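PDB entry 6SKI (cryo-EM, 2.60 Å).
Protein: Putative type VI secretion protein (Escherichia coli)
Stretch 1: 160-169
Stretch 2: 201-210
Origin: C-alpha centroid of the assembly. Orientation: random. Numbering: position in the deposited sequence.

Stretch 1, residues 160-169: KTDEAMERIT
Stretch 2, residues 201-210: AAARHFANRV

Both stretches are helical throughout, each a segment of a longer helix, with phi near -65° and psi near -39° in the first, near -60° and -43° in the second, and the usual i to i+4 ladder, such as Met165 N to Thr161 O at 3.0 Å and Phe206 N to Ala202 O at 2.6 Å. The axes approach to 9.7 Å and cross at -64°, so the contact is concentrated around one crossing and buries 393 Å², both sides summed. The register is set where Thr161 CA lies 5.7 Å from Phe206 CA.

Thr161, Phe206 and Arg209 cover the most surface, and the first two are reciprocal knobs. Thr161 points its CA-to-CB bond toward the second helix and sits among Ala202, His205, Phe206 and Arg209, a hole made of residues i, i+3, i+4 and i+7. Its chi1 is p (66°). Its methyl fills the hole, with Thr161 CG2 3.6 Å from Ala202 O and 3.3 Å from His205 ND1, at the edge of the imidazole. Ala202, whose CB points toward the first helix, also meets Lys160: Ala202 CB lies 4.4 Å from Lys160 CB.

Phe206 answers from the other helix. Its CB leaves sideways, but chi1 t (-178°) and chi2 87° bring the ring into the hole formed by Thr161, Ala164, Met165 and Ile168. The lining is apolar beyond the threonine: Phe206 CD1 lies 4.3 Å from Ala164 CB, Phe206 CE1 3.7 Å from Met165 CE, and Phe206 CZ 3.5 Å from Ile168 CD1. Ile168 adopts m, t (-78°, 160°), so its CD1 reaches the far tip of the ring.

One helical turn or so beyond His205, Arg209 supplies most of the polar contact. With chi1 to chi3 m, t, p (-64°, -178°, 66°) and chi4 157°, it brings Arg209 NH1 2.7 Å from Asp162 OD1, a hydrogen-bonded salt bridge with a good angle of 156°. The same nitrogen, Arg209 NH1, donates a weak bond to Thr161 OG1 at 2.8 Å, bent to 128°. Both oxygens lie at the guanidinium edge, near its plane, where N-H groups can be directed. A second weak bond runs from His205 ND1 to Thr161 OG1 at 3.5 Å. Asp162 (chi1 m, -72°) starts sideways and bends its carboxylate inward.

Met165, with chi angles m, m, t (-40°, -89°, 159°), joins the two regions: its CE touches the phenyl ring and also covers one face of the guanidinium, with Met165 CE 3.4 Å from Arg209 NE. One methyl meets both the phenyl ring and the guanidinium face, while the two oxygens sit at the guanidinium edge.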

ATOM      1  N   LYS A 160       0.686 -10.514  -2.129  1.00 49.36           N
ATOM      2  CA  LYS A 160       1.522  -9.676  -1.283  1.00 49.36           C
ATOM      3  C   LYS A 160       1.514 -10.169   0.155  1.00 49.36           C
ATOM      4  O   LYS A 160       2.525 -10.066   0.849  1.00 49.36           O
ATOM      5  CB  LYS A 160       1.069  -8.222  -1.367  1.00 49.36           C
ATOM      6  CG  LYS A 160       1.488  -7.548  -2.656  1.00 49.36           C
ATOM      7  CD  LYS A 160       2.932  -7.109  -2.607  1.00 49.36           C
ATOM      8  CE  LYS A 160       3.480  -6.882  -3.997  1.00 49.36           C
ATOM      9  NZ  LYS A 160       4.929  -6.566  -3.966  1.00 49.36           N
ATOM     10  N   THR A 161       0.392 -10.717   0.620  1.00 49.46           N
ATOM     11  CA  THR A 161       0.417 -11.341   1.943  1.00 49.46           C
ATOM     12  C   THR A 161       1.314 -12.578   1.964  1.00 49.46           C
ATOM     13  O   THR A 161       1.984 -12.845   2.970  1.00 49.46           O
ATOM     14  CB  THR A 161      -0.997 -11.686   2.402  1.00 49.46           C
ATOM     15  OG1 THR A 161      -1.544 -12.708   1.564  1.00 49.46           O
ATOM     16  CG2 THR A 161      -1.874 -10.454   2.354  1.00 49.46           C
ATOM     17  N   ASP A 162       1.386 -13.310   0.854  1.00 51.91           N
ATOM     18  CA  ASP A 162       2.305 -14.445   0.781  1.00 51.91           C
ATOM     19  C   ASP A 162       3.761 -13.984   0.785  1.00 51.91           C
ATOM     20  O   ASP A 162       4.610 -14.548   1.498  1.00 51.91           O
ATOM     21  CB  ASP A 162       2.018 -15.261  -0.477  1.00 51.91           C
ATOM     22  CG  ASP A 162       0.730 -16.048  -0.379  1.00 51.91           C
ATOM     23  OD1 ASP A 162      -0.181 -15.611   0.354  1.00 51.91           O
ATOM     24  OD2 ASP A 162       0.622 -17.101  -1.041  1.00 51.91           O
ATOM     25  N   GLU A 163       4.060 -12.950  -0.004  1.00 52.03           N
ATOM     26  CA  GLU A 163       5.380 -12.337   0.046  1.00 52.03           C
ATOM     27  C   GLU A 163       5.687 -11.828   1.444  1.00 52.03           C
ATOM     28  O   GLU A 163       6.838 -11.873   1.885  1.00 52.03           O
ATOM     29  CB  GLU A 163       5.463 -11.200  -0.975  1.00 52.03           C
ATOM     30  CG  GLU A 163       6.535 -10.166  -0.679  1.00 52.03           C
ATOM     31  CD  GLU A 163       6.790  -9.234  -1.844  1.00 52.03           C
ATOM     32  OE1 GLU A 163       7.510  -8.230  -1.658  1.00 52.03           O
ATOM     33  OE2 GLU A 163       6.269  -9.503  -2.947  1.00 52.03           O
ATOM     34  N   ALA A 164       4.665 -11.369   2.162  1.00 49.61           N
ATOM     35  CA  ALA A 164       4.852 -10.939   3.540  1.00 49.61           C
ATOM     36  C   ALA A 164       5.231 -12.107   4.431  1.00 49.61           C
ATOM     37  O   ALA A 164       6.025 -11.947   5.357  1.00 49.61           O
ATOM     38  CB  ALA A 164       3.587 -10.262   4.059  1.00 49.61           C
ATOM     39  N   MET A 165       4.660 -13.285   4.184  1.00 51.37           N
ATOM     40  CA  MET A 165       5.071 -14.457   4.958  1.00 51.37           C
ATOM     41  C   MET A 165       6.537 -14.796   4.712  1.00 51.37           C
ATOM     42  O   MET A 165       7.292 -15.068   5.658  1.00 51.37           O
ATOM     43  CB  MET A 165       4.193 -15.662   4.632  1.00 51.37           C
ATOM     44  CG  MET A 165       2.737 -15.342   4.473  1.00 51.37           C
ATOM     45  SD  MET A 165       1.856 -15.449   6.029  1.00 51.37           S
ATOM     46  CE  MET A 165       0.421 -14.444   5.670  1.00 51.37           C
ATOM     47  N   GLU A 166       6.961 -14.781   3.448  1.00 52.50           N
ATOM     48  CA  GLU A 166       8.372 -15.059   3.167  1.00 52.50           C
ATOM     49  C   GLU A 166       9.282 -14.003   3.790  1.00 52.50           C
ATOM     50  O   GLU A 166      10.355 -14.321   4.325  1.00 52.50           O
ATOM     51  CB  GLU A 166       8.617 -15.163   1.663  1.00 52.50           C
ATOM     52  CG  GLU A 166       7.985 -16.382   1.011  1.00 52.50           C
ATOM     53  CD  GLU A 166       6.808 -16.045   0.123  1.00 52.50           C
ATOM     54  OE1 GLU A 166       5.751 -16.694   0.272  1.00 52.50           O
ATOM     55  OE2 GLU A 166       6.942 -15.144  -0.732  1.00 52.50           O
ATOM     56  N   ARG A 167       8.863 -12.742   3.749  1.00 51.49           N
ATOM     57  CA  ARG A 167       9.662 -11.675   4.335  1.00 51.49           C
ATOM     58  C   ARG A 167       9.665 -11.751   5.860  1.00 51.49           C
ATOM     59  O   ARG A 167      10.645 -11.358   6.502  1.00 51.49           O
ATOM     60  CB  ARG A 167       9.145 -10.329   3.841  1.00 51.49           C
ATOM     61  CG  ARG A 167       9.476 -10.027   2.398  1.00 51.49           C
ATOM     62  CD  ARG A 167      10.737  -9.191   2.298  1.00 51.49           C
ATOM     63  NE  ARG A 167      11.318  -9.240   0.961  1.00 51.49           N
ATOM     64  CZ  ARG A 167      11.133  -8.308   0.033  1.00 51.49           C
ATOM     65  NH1 ARG A 167      10.382  -7.248   0.294  1.00 51.49           N
ATOM     66  NH2 ARG A 167      11.700  -8.435  -1.159  1.00 51.49           N
ATOM     67  N   ILE A 168       8.583 -12.254   6.458  1.00 49.57           N
ATOM     68  CA  ILE A 168       8.562 -12.515   7.894  1.00 49.57           C
ATOM     69  C   ILE A 168       9.585 -13.579   8.248  1.00 49.57           C
ATOM     70  O   ILE A 168      10.306 -13.463   9.247  1.00 49.57           O
ATOM     71  CB  ILE A 168       7.150 -12.938   8.339  1.00 49.57           C
ATOM     72  CG1 ILE A 168       6.232 -11.730   8.467  1.00 49.57           C
ATOM     73  CG2 ILE A 168       7.202 -13.698   9.653  1.00 49.57           C
ATOM     74  CD1 ILE A 168       4.772 -12.092   8.423  1.00 49.57           C
ATOM     75  N   THR A 169       9.663 -14.631   7.434  1.00 50.43           N
ATOM     76  CA  THR A 169      10.683 -15.652   7.651  1.00 50.43           C
ATOM     77  C   THR A 169      12.077 -15.040   7.586  1.00 50.43           C
ATOM     78  O   THR A 169      12.927 -15.310   8.444  1.00 50.43           O
ATOM     79  CB  THR A 169      10.537 -16.769   6.618  1.00 50.43           C
ATOM     80  OG1 THR A 169       9.449 -17.622   6.984  1.00 50.43           O
ATOM     81  CG2 THR A 169      11.804 -17.595   6.533  1.00 50.43           C
ATOM     82  N   ALA A 201      -5.479  -2.876   1.765  1.00 44.56           N
ATOM     83  CA  ALA A 201      -6.248  -4.100   1.636  1.00 44.56           C
ATOM     84  C   ALA A 201      -5.385  -5.298   1.987  1.00 44.56           C
ATOM     85  O   ALA A 201      -5.777  -6.128   2.817  1.00 44.56           O
ATOM     86  CB  ALA A 201      -6.802  -4.223   0.218  1.00 44.56           C
ATOM     87  N   ALA A 202      -4.168  -5.349   1.441  1.00 43.24           N
ATOM     88  CA  ALA A 202      -3.241  -6.408   1.813  1.00 43.24           C
ATOM     89  C   ALA A 202      -3.051  -6.448   3.317  1.00 43.24           C
ATOM     90  O   ALA A 202      -3.181  -7.514   3.932  1.00 43.24           O
ATOM     91  CB  ALA A 202      -1.901  -6.214   1.107  1.00 43.24           C
ATOM     92  N   ALA A 203      -2.839  -5.286   3.942  1.00 41.95           N
ATOM     93  CA  ALA A 203      -2.671  -5.284   5.387  1.00 41.95           C
ATOM     94  C   ALA A 203      -3.893  -5.877   6.055  1.00 41.95           C
ATOM     95  O   ALA A 203      -3.777  -6.801   6.868  1.00 41.95           O
ATOM     96  CB  ALA A 203      -2.412  -3.871   5.901  1.00 41.95           C
ATOM     97  N   ARG A 204      -5.079  -5.426   5.645  1.00 44.94           N
ATOM     98  CA  ARG A 204      -6.292  -5.976   6.223  1.00 44.94           C
ATOM     99  C   ARG A 204      -6.361  -7.470   5.969  1.00 44.94           C
ATOM    100  O   ARG A 204      -6.589  -8.252   6.900  1.00 44.94           O
ATOM    101  CB  ARG A 204      -7.506  -5.250   5.653  1.00 44.94           C
ATOM    102  CG  ARG A 204      -7.552  -3.793   6.065  1.00 44.94           C
ATOM    103  CD  ARG A 204      -8.469  -2.979   5.187  1.00 44.94           C
ATOM    104  NE  ARG A 204      -9.874  -3.287   5.404  1.00 44.94           N
ATOM    105  CZ  ARG A 204     -10.850  -2.398   5.281  1.00 44.94           C
ATOM    106  NH1 ARG A 204     -10.565  -1.150   4.948  1.00 44.94           N
ATOM    107  NH2 ARG A 204     -12.105  -2.752   5.496  1.00 44.94           N
ATOM    108  N   HIS A 205      -6.047  -7.890   4.741  1.00 46.78           N
ATOM    109  CA  HIS A 205      -6.031  -9.315   4.451  1.00 46.78           C
ATOM    110  C   HIS A 205      -5.062 -10.031   5.374  1.00 46.78           C
ATOM    111  O   HIS A 205      -5.423 -11.030   6.006  1.00 46.78           O
ATOM    112  CB  HIS A 205      -5.667  -9.554   2.987  1.00 46.78           C
ATOM    113  CG  HIS A 205      -5.893 -10.962   2.533  1.00 46.78           C
ATOM    114  ND1 HIS A 205      -4.870 -11.781   2.112  1.00 46.78           N
ATOM    115  CD2 HIS A 205      -7.024 -11.699   2.446  1.00 46.78           C
ATOM    116  CE1 HIS A 205      -5.361 -12.961   1.779  1.00 46.78           C
ATOM    117  NE2 HIS A 205      -6.666 -12.936   1.970  1.00 46.78           N
ATOM    118  N   PHE A 206      -3.855  -9.483   5.528  1.00 44.30           N
ATOM    119  CA  PHE A 206      -2.890 -10.108   6.420  1.00 44.30           C
ATOM    120  C   PHE A 206      -3.462 -10.228   7.821  1.00 44.30           C
ATOM    121  O   PHE A 206      -3.401 -11.302   8.431  1.00 44.30           O
ATOM    122  CB  PHE A 206      -1.587  -9.314   6.431  1.00 44.30           C
ATOM    123  CG  PHE A 206      -0.524  -9.912   7.299  1.00 44.30           C
ATOM    124  CD1 PHE A 206       0.337 -10.868   6.802  1.00 44.30           C
ATOM    125  CD2 PHE A 206      -0.388  -9.518   8.616  1.00 44.30           C
ATOM    126  CE1 PHE A 206       1.310 -11.417   7.603  1.00 44.30           C
ATOM    127  CE2 PHE A 206       0.580 -10.064   9.417  1.00 44.30           C
ATOM    128  CZ  PHE A 206       1.430 -11.013   8.914  1.00 44.30           C
ATOM    129  N   ALA A 207      -4.086  -9.158   8.317  1.00 45.70           N
ATOM    130  CA  ALA A 207      -4.629  -9.210   9.665  1.00 45.70           C
ATOM    131  C   ALA A 207      -5.651 -10.326   9.780  1.00 45.70           C
ATOM    132  O   ALA A 207      -5.654 -11.077  10.763  1.00 45.70           O
ATOM    133  CB  ALA A 207      -5.244  -7.866  10.041  1.00 45.70           C
ATOM    134  N   ASN A 208      -6.474 -10.500   8.746  1.00 47.98           N
ATOM    135  CA  ASN A 208      -7.475 -11.554   8.797  1.00 47.98           C
ATOM    136  C   ASN A 208      -6.811 -12.921   8.801  1.00 47.98           C
ATOM    137  O   ASN A 208      -7.237 -13.821   9.532  1.00 47.98           O
ATOM    138  CB  ASN A 208      -8.445 -11.411   7.631  1.00 47.98           C
ATOM    139  CG  ASN A 208      -9.487 -10.346   7.878  1.00 47.98           C
ATOM    140  OD1 ASN A 208      -9.691  -9.458   7.056  1.00 47.98           O
ATOM    141  ND2 ASN A 208     -10.152 -10.425   9.021  1.00 47.98           N
ATOM    142  N   ARG A 209      -5.738 -13.079   8.026  1.00 48.67           N
ATOM    143  CA  ARG A 209      -4.999 -14.333   8.054  1.00 48.67           C
ATOM    144  C   ARG A 209      -4.419 -14.588   9.437  1.00 48.67           C
ATOM    145  O   ARG A 209      -4.284 -15.740   9.857  1.00 48.67           O
ATOM    146  CB  ARG A 209      -3.898 -14.318   6.998  1.00 48.67           C
ATOM    147  CG  ARG A 209      -4.425 -14.230   5.585  1.00 48.67           C
ATOM    148  CD  ARG A 209      -3.306 -14.260   4.571  1.00 48.67           C
ATOM    149  NE  ARG A 209      -2.610 -15.540   4.574  1.00 48.67           N
ATOM    150  CZ  ARG A 209      -1.917 -16.012   3.545  1.00 48.67           C
ATOM    151  NH1 ARG A 209      -1.828 -15.311   2.427  1.00 48.67           N
ATOM    152  NH2 ARG A 209      -1.312 -17.186   3.635  1.00 48.67           N
ATOM    153  N   VAL A 210      -4.068 -13.525  10.160  1.00 48.16           N
ATOM    154  CA  VAL A 210      -3.600 -13.713  11.526  1.00 48.16           C
ATOM    155  C   VAL A 210      -4.775 -14.023  12.439  1.00 48.16           C
ATOM    156  O   VAL A 210      -4.652 -14.796  13.395  1.00 48.16           O
ATOM    157  CB  VAL A 210      -2.813 -12.479  12.000  1.00 48.16           C
ATOM    158  CG1 VAL A 210      -2.421 -12.624  13.456  1.00 48.16           C
ATOM    159  CG2 VAL A 210      -1.589 -12.276  11.138  1.00 48.16           C
TER